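Local coordinates for iron-rich dpsA-homolog protein (Halobacterium salinarum, PDB 1TJO) that probably protects DNA from oxidative damage by using hydrogen peroxide to oxidise ferrous iron and storing the ferric mineral inside a hollow shell of twelve subunits, at residues D32-D37 with E83-L88; D37-Y42 with A101-D106; V43-L48 with E69-A74; N121-Y126 with H164-Y169. All blocks are in the same frame, centred on the assembly; numbering follows the deposited sequence.

Contact 1. Residues D32-D37 with E83-L88. With FE (Fe (III) ion), chain F; MG (magnesium ion), chain Q.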
loop_
_atom_site.group_PDB
_atom_site.type_symbol
_atom_site.label_atom_id
_atom_site.label_comp_id
_atom_site.label_asym_id
_atom_site.label_seq_id
_atom_site.Cartn_x
_atom_site.Cartn_y
_atom_site.Cartn_z
ATOM N N ASP A 32 -28.452 24.949 16.582
ATOM C CA ASP A 32 -29.003 25.976 15.702
ATOM C C ASP A 32 -27.967 26.444 14.698
ATOM O O ASP A 32 -28.256 26.581 13.477
ATOM C CB ASP A 32 -29.516 27.179 16.514
ATOM C CG ASP A 32 -30.770 26.864 17.338
ATOM O OD1 ASP A 32 -31.348 25.753 17.214
ATOM O OD2 ASP A 32 -31.245 27.709 18.137
ATOM N N ALA A 33 -26.742 26.594 15.183
ATOM C CA ALA A 33 -25.652 27.071 14.346
ATOM C C ALA A 33 -25.205 25.991 13.366
ATOM O O ALA A 33 -25.089 26.252 12.174
ATOM C CB ALA A 33 -24.515 27.496 15.182
ATOM N N LEU A 34 -24.967 24.785 13.872
ATOM C CA LEU A 34 -24.481 23.699 13.042
ATOM C C LEU A 34 -25.500 23.344 11.927
ATOM O O LEU A 34 -25.111 23.059 10.797
ATOM C CB LEU A 34 -24.190 22.470 13.902
ATOM C CG LEU A 34 -23.027 22.613 14.902
ATOM C CD1 LEU A 34 -23.056 21.485 15.860
ATOM C CD2 LEU A 34 -21.725 22.646 14.169
ATOM N N ASN A 35 -26.778 23.300 12.247
ATOM C CA ASN A 35 -27.808 22.954 11.248
ATOM C C ASN A 35 -27.878 23.984 10.132
ATOM O O ASN A 35 -28.080 23.662 8.940
ATOM C CB ASN A 35 -29.190 22.774 11.909
ATOM C CG ASN A 35 -29.675 21.336 11.859
ATOM O OD1 ASN A 35 -29.121 20.522 11.089
ATOM N ND2 ASN A 35 -30.691 21.012 12.654
ATOM N N ALA A 36 -27.693 25.249 10.510
ATOM C CA ALA A 36 -27.706 26.311 9.511
ATOM C C ALA A 36 -26.510 26.137 8.560
ATOM O O ALA A 36 -26.652 26.264 7.324
ATOM C CB ALA A 36 -27.674 27.668 10.230
ATOM N N ASP A 37 -25.353 25.817 9.141
ATOM C CA ASP A 37 -24.124 25.516 8.394
ATOM C C ASP A 37 -24.317 24.318 7.511
ATOM O O ASP A 37 -23.958 24.344 6.366
ATOM C CB ASP A 37 -22.932 25.260 9.298
ATOM C CG ASP A 37 -22.425 26.502 9.958
ATOM O OD1 ASP A 37 -22.759 27.618 9.455
ATOM O OD2 ASP A 37 -21.699 26.439 10.998
ATOM N N GLU A 83 -23.396 14.857 11.959
ATOM C CA GLU A 83 -23.160 13.925 13.061
ATOM C C GLU A 83 -23.032 14.653 14.417
ATOM O O GLU A 83 -23.463 14.112 15.429
ATOM C CB GLU A 83 -21.961 13.045 12.764
ATOM C CG GLU A 83 -22.320 12.181 11.542
ATOM C CD GLU A 83 -21.309 11.123 11.175
ATOM O OE1 GLU A 83 -21.531 10.354 10.190
ATOM O OE2 GLU A 83 -20.307 11.045 11.889
ATOM N N ARG A 84 -22.479 15.855 14.399
ATOM C CA ARG A 84 -22.384 16.659 15.637
ATOM C C ARG A 84 -23.753 17.141 16.101
ATOM O O ARG A 84 -24.049 17.099 17.296
ATOM C CB ARG A 84 -21.386 17.806 15.469
ATOM C CG ARG A 84 -20.986 18.459 16.765
ATOM C CD ARG A 84 -20.254 17.499 17.706
ATOM N NE ARG A 84 -19.900 18.179 18.933
ATOM C CZ ARG A 84 -19.450 17.559 20.023
ATOM N NH1 ARG A 84 -19.234 16.234 20.006
ATOM N NH2 ARG A 84 -19.204 18.278 21.128
ATOM N N VAL A 85 -24.611 17.587 15.181
ATOM C CA VAL A 85 -25.993 17.905 15.542
ATOM C C VAL A 85 -26.646 16.735 16.237
ATOM O O VAL A 85 -27.228 16.903 17.298
ATOM C CB VAL A 85 -26.827 18.248 14.331
ATOM C CG1 VAL A 85 -28.336 18.337 14.629
ATOM C CG2 VAL A 85 -26.342 19.610 13.782
ATOM N N GLN A 86 -26.514 15.560 15.647
ATOM C CA GLN A 86 -27.098 14.364 16.230
ATOM C C GLN A 86 -26.481 13.999 17.598
ATOM O O GLN A 86 -27.225 13.702 18.524
ATOM C CB GLN A 86 -26.996 13.218 15.241
ATOM C CG GLN A 86 -28.105 12.253 15.332
ATOM C CD GLN A 86 -27.841 11.329 16.436
ATOM O OE1 GLN A 86 -28.743 10.841 17.126
ATOM N NE2 GLN A 86 -26.586 11.109 16.669
ATOM N N ALA A 87 -25.169 14.149 17.743
ATOM C CA ALA A 87 -24.482 13.851 18.990
ATOM C C ALA A 87 -24.942 14.750 20.111
ATOM O O ALA A 87 -24.985 14.305 21.263
ATOM C CB ALA A 87 -22.999 13.917 18.860
ATOM N N LEU A 88 -25.300 15.985 19.766
ATOM C CA LEU A 88 -25.776 16.959 20.741
ATOM C C LEU A 88 -27.286 16.856 20.984
ATOM O O LEU A 88 -27.855 17.686 21.691
ATOM C CB LEU A 88 -25.395 18.353 20.309
ATOM C CG LEU A 88 -23.897 18.673 20.294
ATOM C CD1 LEU A 88 -23.696 20.027 19.778
ATOM C CD2 LEU A 88 -23.261 18.529 21.651
HETATM FE FE FE F . -20.814 9.844 8.503
HETATM MG MG MG Q . -28.749 10.064 19.413
HETATM O O HOH W 1 -27.118 11.245 20.046
HETATM O O HOH W 2 -20.088 9.334 6.445
HETATM O O HOH W 3 -19.388 8.718 9.194
HETATM O O HOH W 4 -30.452 11.295 19.837
HETATM O O HOH W 5 -28.870 9.344 21.372
#
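Leu34 and Val85 meet across the first antiparallel helix pair of the ferritin-like four-helix bundle, where the short segment axes of 32-37 and 83-87 pass 9.4 Å apart. Leu34 can be followed outward. Its CB lies 3.6 Å from CG2 of Val85, which stands anti to the carbonyl carbon, beside the backbone N. Beyond the branch at CG, Leu34 CD1 reaches the aliphatic part of Arg84, 3.8 Å from its CG, and then Leu88 CD1 at 4.2 Å. Thr148 and Leu152 of helix 146-169 also touch Leu34, which is thus buried among three helices. Asn35 crosses Val85 at about a right angle, with its OD1 4.0 Å from Val85 CG2; the amide is held elsewhere, bonded to the backbone of Val91 and His93. The Arg84 chain bends at chi2 (63°), turning CD aside; farther out, its guanidinium forms salt bridges with Asp145 and with Glu160 of a third subunit, while Leu88 CD2 lies over one guanidinium face, toward the rim. The helix 60-87 that packs here also carries metal ligands. Glu83 OE1 binds the iron at 1.9 Å, together with Asp79 and with His52 of a second subunit, as expected of the intersubunit ferroxidase centre of Dps proteins. Gln86, assigned to iron translocation, binds a magnesium ion through OE1 at 2.4 Å, and its carbonyl O accepts a hydrogen bond from a water on that metal.

Contact 2. Residues D37-Y42 with A101-D106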
loop_
_atom_site.group_PDB
_atom_site.type_symbol
_atom_site.label_atom_id
_atom_site.label_comp_id
_atom_site.label_asym_id
_atom_site.label_seq_id
_atom_site.Cartn_x
_atom_site.Cartn_y
_atom_site.Cartn_z
ATOM N N ASP A 37 -25.353 25.817 9.141
ATOM C CA ASP A 37 -24.124 25.516 8.394
ATOM C C ASP A 37 -24.317 24.318 7.511
ATOM O O ASP A 37 -23.958 24.344 6.366
ATOM C CB ASP A 37 -22.932 25.260 9.298
ATOM C CG ASP A 37 -22.425 26.502 9.958
ATOM O OD1 ASP A 37 -22.759 27.618 9.455
ATOM O OD2 ASP A 37 -21.699 26.439 10.998
ATOM N N LEU A 38 -24.898 23.263 8.048
ATOM C CA LEU A 38 -25.133 22.057 7.278
ATOM C C LEU A 38 -25.916 22.322 6.011
ATOM O O LEU A 38 -25.633 21.794 4.976
ATOM C CB LEU A 38 -25.875 21.057 8.160
ATOM C CG LEU A 38 -26.420 19.790 7.475
ATOM C CD1 LEU A 38 -25.315 18.981 6.870
ATOM C CD2 LEU A 38 -27.131 18.939 8.507
ATOM N N ALA A 39 -26.966 23.105 6.124
ATOM C CA ALA A 39 -27.830 23.401 4.972
ATOM C C ALA A 39 -27.020 24.128 3.907
ATOM O O ALA A 39 -27.047 23.797 2.699
ATOM C CB ALA A 39 -29.012 24.210 5.424
ATOM N N ASN A 40 -26.252 25.108 4.321
ATOM C CA ASN A 40 -25.414 25.862 3.376
ATOM C C ASN A 40 -24.325 24.981 2.745
ATOM O O ASN A 40 -24.100 25.055 1.552
ATOM C CB ASN A 40 -24.794 27.063 4.078
ATOM C CG ASN A 40 -25.760 28.180 4.251
ATOM O OD1 ASN A 40 -26.731 28.290 3.507
ATOM N ND2 ASN A 40 -25.514 29.020 5.263
ATOM N N VAL A 41 -23.760 24.073 3.510
ATOM C CA VAL A 41 -22.670 23.238 3.005
ATOM C C VAL A 41 -23.215 22.216 2.017
ATOM O O VAL A 41 -22.558 21.917 1.035
ATOM C CB VAL A 41 -21.871 22.594 4.153
ATOM C CG1 VAL A 41 -20.909 21.565 3.614
ATOM C CG2 VAL A 41 -21.098 23.627 4.914
ATOM N N TYR A 42 -24.426 21.694 2.238
ATOM C CA TYR A 42 -25.006 20.766 1.277
ATOM C C TYR A 42 -25.454 21.427 -0.045
ATOM O O TYR A 42 -25.345 20.829 -1.096
ATOM C CB TYR A 42 -26.108 19.879 1.876
ATOM C CG TYR A 42 -25.614 18.431 2.076
ATOM C CD1 TYR A 42 -25.832 17.783 3.264
ATOM C CD2 TYR A 42 -25.014 17.728 1.043
ATOM C CE1 TYR A 42 -25.426 16.501 3.464
ATOM C CE2 TYR A 42 -24.595 16.429 1.239
ATOM C CZ TYR A 42 -24.807 15.823 2.451
ATOM O OH TYR A 42 -24.373 14.514 2.673
ATOM N N ALA A 101 -34.123 24.801 1.601
ATOM C CA ALA A 101 -35.019 25.766 2.292
ATOM C C ALA A 101 -34.335 26.465 3.480
ATOM O O ALA A 101 -34.536 27.659 3.769
ATOM C CB ALA A 101 -36.257 25.046 2.771
ATOM N N GLU A 102 -33.548 25.699 4.218
ATOM C CA GLU A 102 -32.866 26.198 5.392
ATOM C C GLU A 102 -31.558 26.892 5.051
ATOM O O GLU A 102 -30.994 27.520 5.928
ATOM C CB GLU A 102 -32.608 25.036 6.345
ATOM C CG GLU A 102 -33.897 24.417 6.879
ATOM C CD GLU A 102 -34.532 25.245 7.998
ATOM O OE1 GLU A 102 -35.624 24.873 8.432
ATOM O OE2 GLU A 102 -33.970 26.262 8.423
ATOM N N ALA A 103 -31.078 26.777 3.806
ATOM C CA ALA A 103 -29.832 27.431 3.399
ATOM C C ALA A 103 -30.095 28.915 3.175
ATOM O O ALA A 103 -31.143 29.293 2.632
ATOM C CB ALA A 103 -29.263 26.798 2.139
ATOM N N SER A 104 -29.155 29.736 3.620
ATOM C CA SER A 104 -29.175 31.188 3.410
ATOM C C SER A 104 -28.435 31.616 2.148
ATOM O O SER A 104 -28.644 32.729 1.640
ATOM C CB SER A 104 -28.542 31.898 4.604
ATOM O OG SER A 104 -27.179 31.535 4.792
ATOM N N VAL A 105 -27.592 30.739 1.618
ATOM C CA VAL A 105 -26.796 31.101 0.466
ATOM C C VAL A 105 -27.615 31.077 -0.808
ATOM O O VAL A 105 -28.657 30.487 -0.863
ATOM C CB VAL A 105 -25.559 30.217 0.329
ATOM C CG1 VAL A 105 -24.684 30.361 1.545
ATOM C CG2 VAL A 105 -25.949 28.761 0.143
ATOM N N ASP A 106 -27.082 31.699 -1.845
ATOM C CA ASP A 106 -27.755 31.826 -3.132
ATOM C C ASP A 106 -27.396 30.647 -4.016
ATOM O O ASP A 106 -26.230 30.342 -4.164
ATOM C CB ASP A 106 -27.300 33.096 -3.839
ATOM C CG ASP A 106 -27.536 34.325 -3.013
ATOM O OD1 ASP A 106 -28.692 34.536 -2.597
ATOM O OD2 ASP A 106 -26.612 35.090 -2.696
#
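The short helix 96-102 in the connection between helices 60-87 and 115-142, a hallmark of Dps subunits, is followed by a turn that docks on helix 24-54 through Asn40. The backbones come close, with Asn40 CA 4.7 Å from Ala103 CA. Asn40 has CG anti to its own carbonyl carbon (chi1 -77°), and its carboxamide grips the turn with three hydrogen bonds. OD1 accepts two of them. Ser104 N donates at 2.8 Å in the carbonyl plane, on a lone pair, although the N-H is bent (131°), whereas Val105 N donates from above that plane at 3.2 Å. On the other branch, ND2 donates to Ser104 OG at 3.1 Å, so both ends of the amide are used and its rotation is fixed. Val105 CG1 packs against Asn40 CG at 3.6 Å, and Ile129 of helix 115-142 also touches Asn40. An alanine in place of Asn40 would probably leave the N-H groups of Ser104 and Val105 without this acceptor and the turn less firmly held against helix 24-54. One helical position earlier, Ala39 CB rests on the peptide link, 3.7 Å from both Glu102 C and Ala103 N.

Contact 3. Residues V43-L48 with E69-A74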
loop_
_atom_site.group_PDB
_atom_site.type_symbol
_atom_site.label_atom_id
_atom_site.label_comp_id
_atom_site.label_asym_id
_atom_site.label_seq_id
_atom_site.Cartn_x
_atom_site.Cartn_y
_atom_site.Cartn_z
ATOM N N VAL A 43 -25.913 22.677 0.027
ATOM C CA VAL A 43 -26.171 23.450 -1.178
ATOM C C VAL A 43 -24.858 23.682 -1.946
ATOM O O VAL A 43 -24.820 23.518 -3.148
ATOM C CB VAL A 43 -26.950 24.777 -0.938
ATOM C CG1 VAL A 43 -28.378 24.468 -0.478
ATOM C CG2 VAL A 43 -26.299 25.604 0.035
ATOM N N LEU A 44 -23.778 23.993 -1.227
ATOM C CA LEU A 44 -22.460 24.159 -1.814
ATOM C C LEU A 44 -22.039 22.869 -2.504
ATOM O O LEU A 44 -21.624 22.872 -3.653
ATOM C CB LEU A 44 -21.433 24.567 -0.746
ATOM C CG LEU A 44 -19.987 24.592 -1.258
ATOM C CD1 LEU A 44 -19.825 25.656 -2.336
ATOM C CD2 LEU A 44 -19.031 24.733 -0.072
ATOM N N TYR A 45 -22.155 21.773 -1.772
ATOM C CA TYR A 45 -21.807 20.458 -2.317
ATOM C C TYR A 45 -22.527 20.233 -3.656
ATOM O O TYR A 45 -21.909 19.813 -4.685
ATOM C CB TYR A 45 -22.235 19.357 -1.341
ATOM C CG TYR A 45 -22.286 17.949 -1.938
ATOM C CD1 TYR A 45 -21.148 17.214 -2.107
ATOM C CD2 TYR A 45 -23.495 17.398 -2.291
ATOM C CE1 TYR A 45 -21.209 15.939 -2.641
ATOM C CE2 TYR A 45 -23.591 16.167 -2.859
ATOM C CZ TYR A 45 -22.451 15.413 -2.995
ATOM O OH TYR A 45 -22.555 14.149 -3.545
ATOM N N HIS A 46 -23.842 20.469 -3.665
ATOM C CA HIS A 46 -24.609 20.184 -4.879
ATOM C C HIS A 46 -24.249 21.102 -6.048
ATOM O O HIS A 46 -24.247 20.678 -7.207
ATOM C CB HIS A 46 -26.108 20.216 -4.597
ATOM C CG HIS A 46 -26.603 18.915 -4.076
ATOM N ND1 HIS A 46 -26.669 17.799 -4.875
ATOM C CD2 HIS A 46 -27.007 18.523 -2.837
ATOM C CE1 HIS A 46 -27.119 16.779 -4.150
ATOM N NE2 HIS A 46 -27.318 17.189 -2.918
ATOM N N GLN A 47 -23.865 22.336 -5.747
ATOM C CA GLN A 47 -23.477 23.276 -6.799
ATOM C C GLN A 47 -22.059 23.010 -7.317
ATOM O O GLN A 47 -21.795 23.144 -8.508
ATOM C CB GLN A 47 -23.563 24.690 -6.305
ATOM C CG GLN A 47 -23.447 25.688 -7.445
ATOM C CD GLN A 47 -24.153 27.013 -7.170
ATOM O OE1 GLN A 47 -25.383 27.071 -7.167
ATOM N NE2 GLN A 47 -23.376 28.071 -6.929
ATOM N N LEU A 48 -21.191 22.536 -6.429
ATOM C CA LEU A 48 -19.850 22.109 -6.835
ATOM C C LEU A 48 -19.980 20.900 -7.754
ATOM O O LEU A 48 -19.288 20.802 -8.771
ATOM C CB LEU A 48 -18.992 21.772 -5.618
ATOM C CG LEU A 48 -18.564 22.947 -4.766
ATOM C CD1 LEU A 48 -17.890 22.499 -3.512
ATOM C CD2 LEU A 48 -17.635 23.911 -5.488
ATOM N N GLU A 69 -12.963 17.212 -6.025
ATOM C CA GLU A 69 -12.287 17.203 -4.725
ATOM C C GLU A 69 -12.957 18.209 -3.765
ATOM O O GLU A 69 -13.165 17.907 -2.582
ATOM C CB GLU A 69 -10.820 17.566 -4.877
ATOM C CG GLU A 69 -9.978 16.548 -5.629
ATOM C CD GLU A 69 -8.575 17.105 -5.910
ATOM O OE1 GLU A 69 -7.779 17.247 -4.919
ATOM O OE2 GLU A 69 -8.270 17.457 -7.099
ATOM N N ALA A 70 -13.311 19.378 -4.263
ATOM C CA ALA A 70 -13.973 20.404 -3.439
ATOM C C ALA A 70 -15.329 19.893 -2.966
ATOM O O ALA A 70 -15.717 20.116 -1.828
ATOM C CB ALA A 70 -14.142 21.698 -4.157
ATOM N N ALA A 71 -16.066 19.216 -3.836
ATOM C CA ALA A 71 -17.348 18.660 -3.452
ATOM C C ALA A 71 -17.175 17.567 -2.407
ATOM O O ALA A 71 -17.973 17.455 -1.460
ATOM C CB ALA A 71 -18.072 18.108 -4.670
ATOM N N GLU A 72 -16.149 16.732 -2.565
ATOM C CA GLU A 72 -15.913 15.682 -1.571
ATOM C C GLU A 72 -15.621 16.306 -0.208
ATOM O O GLU A 72 -16.073 15.816 0.819
ATOM C CB GLU A 72 -14.744 14.796 -2.012
ATOM C CG GLU A 72 -14.362 13.706 -1.055
ATOM C CD GLU A 72 -13.254 12.838 -1.648
ATOM O OE1 GLU A 72 -12.051 13.070 -1.344
ATOM O OE2 GLU A 72 -13.589 11.943 -2.446
ATOM N N THR A 73 -14.882 17.417 -0.215
ATOM C CA THR A 73 -14.565 18.129 1.029
ATOM C C THR A 73 -15.857 18.632 1.635
ATOM O O THR A 73 -16.078 18.478 2.823
ATOM C CB THR A 73 -13.564 19.253 0.741
ATOM O OG1 THR A 73 -12.307 18.643 0.500
ATOM C CG2 THR A 73 -13.380 20.192 1.938
ATOM N N ALA A 74 -16.729 19.233 0.837
ATOM C CA ALA A 74 -17.944 19.767 1.360
ATOM C C ALA A 74 -18.829 18.684 1.910
ATOM O O ALA A 74 -19.447 18.851 2.960
ATOM C CB ALA A 74 -18.690 20.503 0.281
#
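A chi1 of 164° puts Tyr45 CG anti to the backbone N, and chi2 of 79° turns CD1 to Ala71; in Leu48, chi1 of -71° sets CG anti to the carbonyl carbon, and the CD1 branch lies against Ala70. Both belong to the antiparallel pairing of helices 24-54 and 60-87 in the four-helix bundle. Ala70, Ala71 and Ala74 let the short segment axes approach to 8.5 Å, and Tyr45 CA comes within 4.9 Å of Ala71 CA. Leu48 spreads over two of them: its CB lies 3.9 Å from Ala71 CB, and its CD1 is at the same distance from Ala70 CB. Ala74 fills the next turn, where its methyl meets Tyr45 CB at 4.1 Å and, more distantly, Leu44 CD2. On the side toward helix 115-142, Tyr126 touches Leu44, Leu48 and Ala70, closing the bundle core. The hydroxyl of Tyr45 points into the subunit interface, hydrogen-bonded to Tyr42 and Glu75 of a second subunit, the latter implicated in iron nucleation. Inside the chain, Tyr45 CD2 sits over the centre of the His46 ring. The opposite side of the phenol carries CD1, which lies 3.2 Å from Ala71 O, with that carbonyl oxygen at the ring edge and in its plane.

Contact 4. Residues N121-Y126 with H164-Y169. With MG (magnesium ion), chain H.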
loop_
_atom_site.group_PDB
_atom_site.type_symbol
_atom_site.label_atom_id
_atom_site.label_comp_id
_atom_site.label_asym_id
_atom_site.label_seq_id
_atom_site.Cartn_x
_atom_site.Cartn_y
_atom_site.Cartn_z
ATOM N N ASN A 121 -20.082 32.381 -8.585
ATOM C CA ASN A 121 -21.237 32.016 -7.767
ATOM C C ASN A 121 -20.821 31.096 -6.591
ATOM O O ASN A 121 -21.320 31.241 -5.432
ATOM C CB ASN A 121 -22.307 31.324 -8.625
ATOM C CG ASN A 121 -23.034 32.258 -9.539
ATOM O OD1 ASN A 121 -23.093 33.451 -9.283
ATOM N ND2 ASN A 121 -23.657 31.729 -10.585
ATOM N N ASP A 122 -19.878 30.194 -6.860
ATOM C CA ASP A 122 -19.387 29.300 -5.810
ATOM C C ASP A 122 -18.615 30.066 -4.765
ATOM O O ASP A 122 -18.736 29.794 -3.583
ATOM C CB ASP A 122 -18.490 28.185 -6.383
ATOM C CG ASP A 122 -19.245 27.255 -7.278
ATOM O OD1 ASP A 122 -20.510 27.200 -7.140
ATOM O OD2 ASP A 122 -18.654 26.544 -8.146
ATOM N N MET A 123 -17.785 30.982 -5.219
ATOM C CA MET A 123 -16.956 31.817 -4.360
ATOM C C MET A 123 -17.821 32.565 -3.346
ATOM O O MET A 123 -17.459 32.650 -2.194
ATOM C CB MET A 123 -16.124 32.808 -5.182
ATOM C CG MET A 123 -14.857 33.178 -4.436
ATOM S SD MET A 123 -13.740 34.258 -5.381
ATOM C CE MET A 123 -14.682 35.539 -5.519
ATOM N N ALA A 124 -18.982 33.016 -3.768
ATOM C CA ALA A 124 -19.908 33.747 -2.891
ATOM C C ALA A 124 -20.489 32.831 -1.816
ATOM O O ALA A 124 -20.674 33.240 -0.654
ATOM C CB ALA A 124 -21.028 34.398 -3.681
ATOM N N ILE A 125 -20.795 31.607 -2.197
ATOM C CA ILE A 125 -21.243 30.622 -1.226
ATOM C C ILE A 125 -20.152 30.355 -0.190
ATOM O O ILE A 125 -20.430 30.353 0.993
ATOM C CB ILE A 125 -21.693 29.326 -1.912
ATOM C CG1 ILE A 125 -22.908 29.564 -2.817
ATOM C CG2 ILE A 125 -22.017 28.333 -0.864
ATOM C CD1 ILE A 125 -23.284 28.389 -3.649
ATOM N N TYR A 126 -18.920 30.097 -0.635
ATOM C CA TYR A 126 -17.821 29.837 0.294
ATOM C C TYR A 126 -17.657 30.937 1.285
ATOM O O TYR A 126 -17.517 30.701 2.486
ATOM C CB TYR A 126 -16.480 29.663 -0.437
ATOM C CG TYR A 126 -16.222 28.245 -0.913
ATOM C CD1 TYR A 126 -16.317 27.935 -2.251
ATOM C CD2 TYR A 126 -15.784 27.246 -0.027
ATOM C CE1 TYR A 126 -16.060 26.660 -2.705
ATOM C CE2 TYR A 126 -15.517 25.959 -0.473
ATOM C CZ TYR A 126 -15.654 25.680 -1.816
ATOM O OH TYR A 126 -15.378 24.439 -2.325
ATOM N N HIS A 164 -9.996 29.860 -1.603
ATOM C CA HIS A 164 -8.767 30.496 -2.091
ATOM C C HIS A 164 -8.391 29.985 -3.493
ATOM O O HIS A 164 -7.976 30.790 -4.333
ATOM C CB HIS A 164 -7.631 30.283 -1.088
ATOM C CG HIS A 164 -6.292 30.591 -1.635
ATOM N ND1 HIS A 164 -5.397 29.610 -1.999
ATOM C CD2 HIS A 164 -5.717 31.772 -1.948
ATOM C CE1 HIS A 164 -4.308 30.183 -2.481
ATOM N NE2 HIS A 164 -4.478 31.492 -2.467
ATOM N N HIS A 165 -8.531 28.688 -3.763
ATOM C CA HIS A 165 -8.227 28.146 -5.077
ATOM C C HIS A 165 -9.131 28.790 -6.112
ATOM O O HIS A 165 -8.700 29.164 -7.191
ATOM C CB HIS A 165 -8.438 26.630 -5.110
ATOM C CG HIS A 165 -7.298 25.862 -4.570
ATOM N ND1 HIS A 165 -6.623 24.919 -5.321
ATOM C CD2 HIS A 165 -6.754 25.828 -3.337
ATOM C CE1 HIS A 165 -5.686 24.367 -4.570
ATOM N NE2 HIS A 165 -5.746 24.895 -3.360
ATOM N N ILE A 166 -10.401 28.924 -5.783
ATOM C CA ILE A 166 -11.331 29.576 -6.727
ATOM C C ILE A 166 -10.939 31.006 -6.998
ATOM O O ILE A 166 -10.938 31.449 -8.179
ATOM C CB ILE A 166 -12.815 29.443 -6.251
ATOM C CG1 ILE A 166 -13.262 27.987 -6.311
ATOM C CG2 ILE A 166 -13.761 30.387 -7.046
ATOM C CD1 ILE A 166 -14.551 27.699 -5.583
ATOM N N GLU A 167 -10.572 31.733 -5.944
ATOM C CA GLU A 167 -10.068 33.081 -6.101
ATOM C C GLU A 167 -8.895 33.133 -7.081
ATOM O O GLU A 167 -8.870 33.970 -7.975
ATOM C CB GLU A 167 -9.658 33.689 -4.742
ATOM C CG GLU A 167 -9.281 35.160 -4.828
ATOM C CD GLU A 167 -9.441 35.928 -3.524
ATOM O OE1 GLU A 167 -8.635 35.683 -2.616
ATOM O OE2 GLU A 167 -10.325 36.819 -3.439
ATOM N N HIS A 168 -7.930 32.217 -6.929
ATOM C CA HIS A 168 -6.855 32.094 -7.903
ATOM C C HIS A 168 -7.217 31.754 -9.318
ATOM O O HIS A 168 -6.644 32.342 -10.229
ATOM C CB HIS A 168 -5.760 31.203 -7.405
ATOM C CG HIS A 168 -4.843 31.900 -6.451
ATOM N ND1 HIS A 168 -3.543 31.484 -6.220
ATOM C CD2 HIS A 168 -5.026 33.023 -5.708
ATOM C CE1 HIS A 168 -2.980 32.314 -5.351
ATOM N NE2 HIS A 168 -3.861 33.246 -5.022
ATOM N N TYR A 169 -8.187 30.857 -9.513
ATOM C CA TYR A 169 -8.595 30.501 -10.872
ATOM C C TYR A 169 -9.158 31.717 -11.629
ATOM O O TYR A 169 -9.011 31.787 -12.843
ATOM C CB TYR A 169 -9.684 29.475 -10.845
ATOM C CG TYR A 169 -9.219 28.034 -10.781
ATOM C CD1 TYR A 169 -8.375 27.509 -11.755
ATOM C CD2 TYR A 169 -9.605 27.224 -9.722
ATOM C CE1 TYR A 169 -7.993 26.172 -11.714
ATOM C CE2 TYR A 169 -9.185 25.910 -9.666
ATOM C CZ TYR A 169 -8.396 25.395 -10.661
ATOM O OH TYR A 169 -8.033 24.057 -10.617
HETATM MG MG MG H . -3.476 35.737 -4.586
HETATM O O HOH W 6 -5.339 36.479 -5.276
HETATM O O HOH W 7 -4.386 35.257 -2.974
HETATM O O HOH W 8 -2.971 37.575 -4.136
#
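Ile166 faces Met123 and Tyr126 across an antiparallel helix pair whose short segment axes run at 150° and pass 9.7 Å apart, the nearest CA atoms being those of Met123 and Ile166. Ile166 divides its contacts between its two branches. CG2, anti to the backbone N, lies 3.9 Å from Met123 CB, and the two side chains slide past each other in opposite directions. CD1 meets CE1 of the Tyr126 ring at 3.4 Å, with the isoleucine crossing the tyrosine at about a right angle, and reaches Asp122 CB at 4.0 Å. An alanine in place of Ile166 would probably open a gap beside Tyr126 and leave Met123 CB without its methyl neighbour. Met123 is extended through chi2 (176°), which carries SD to 3.9 Å from Glu167 CA. The carboxylate of Glu167 turns to Ser17 and Ala19 of a neighbouring subunit, while that of Asp122 is bonded to His51 and Gln47. His168, assigned to iron translocation, binds a magnesium ion through NE2 at 2.6 Å. The contact completes the second helix pair of the bundle: Ile166 packs against Phe66 of helix 60-87 and Leu119 of helix 115-142, and Tyr126 against Ala163 of helix 146-169.

Contacts 1 and 3 lie 18 Å apart, centre to centre, along the same antiparallel pair, helices 24-54 and 60-87, with contact 3 nested inside the loop closed by contact 1. Contact 2 also uses helix 24-54, sharing Asp37 with contact 1 and bringing the segment after helix 96-102 onto the bundle; its Val105 touches Val43 of contact 3. Contact 4, later in the chain, joins helices 115-142 and 146-169, on the other side of the chain's centre from contact 1 and 25 Å from it, centre to centre. Contacts 3 and 4 meet directly, with centres 12 Å apart, where Gln47 packs on Ile125. Together they tie both helix pairs into one bundle, whose helices also supply metal ligands at subunit interfaces.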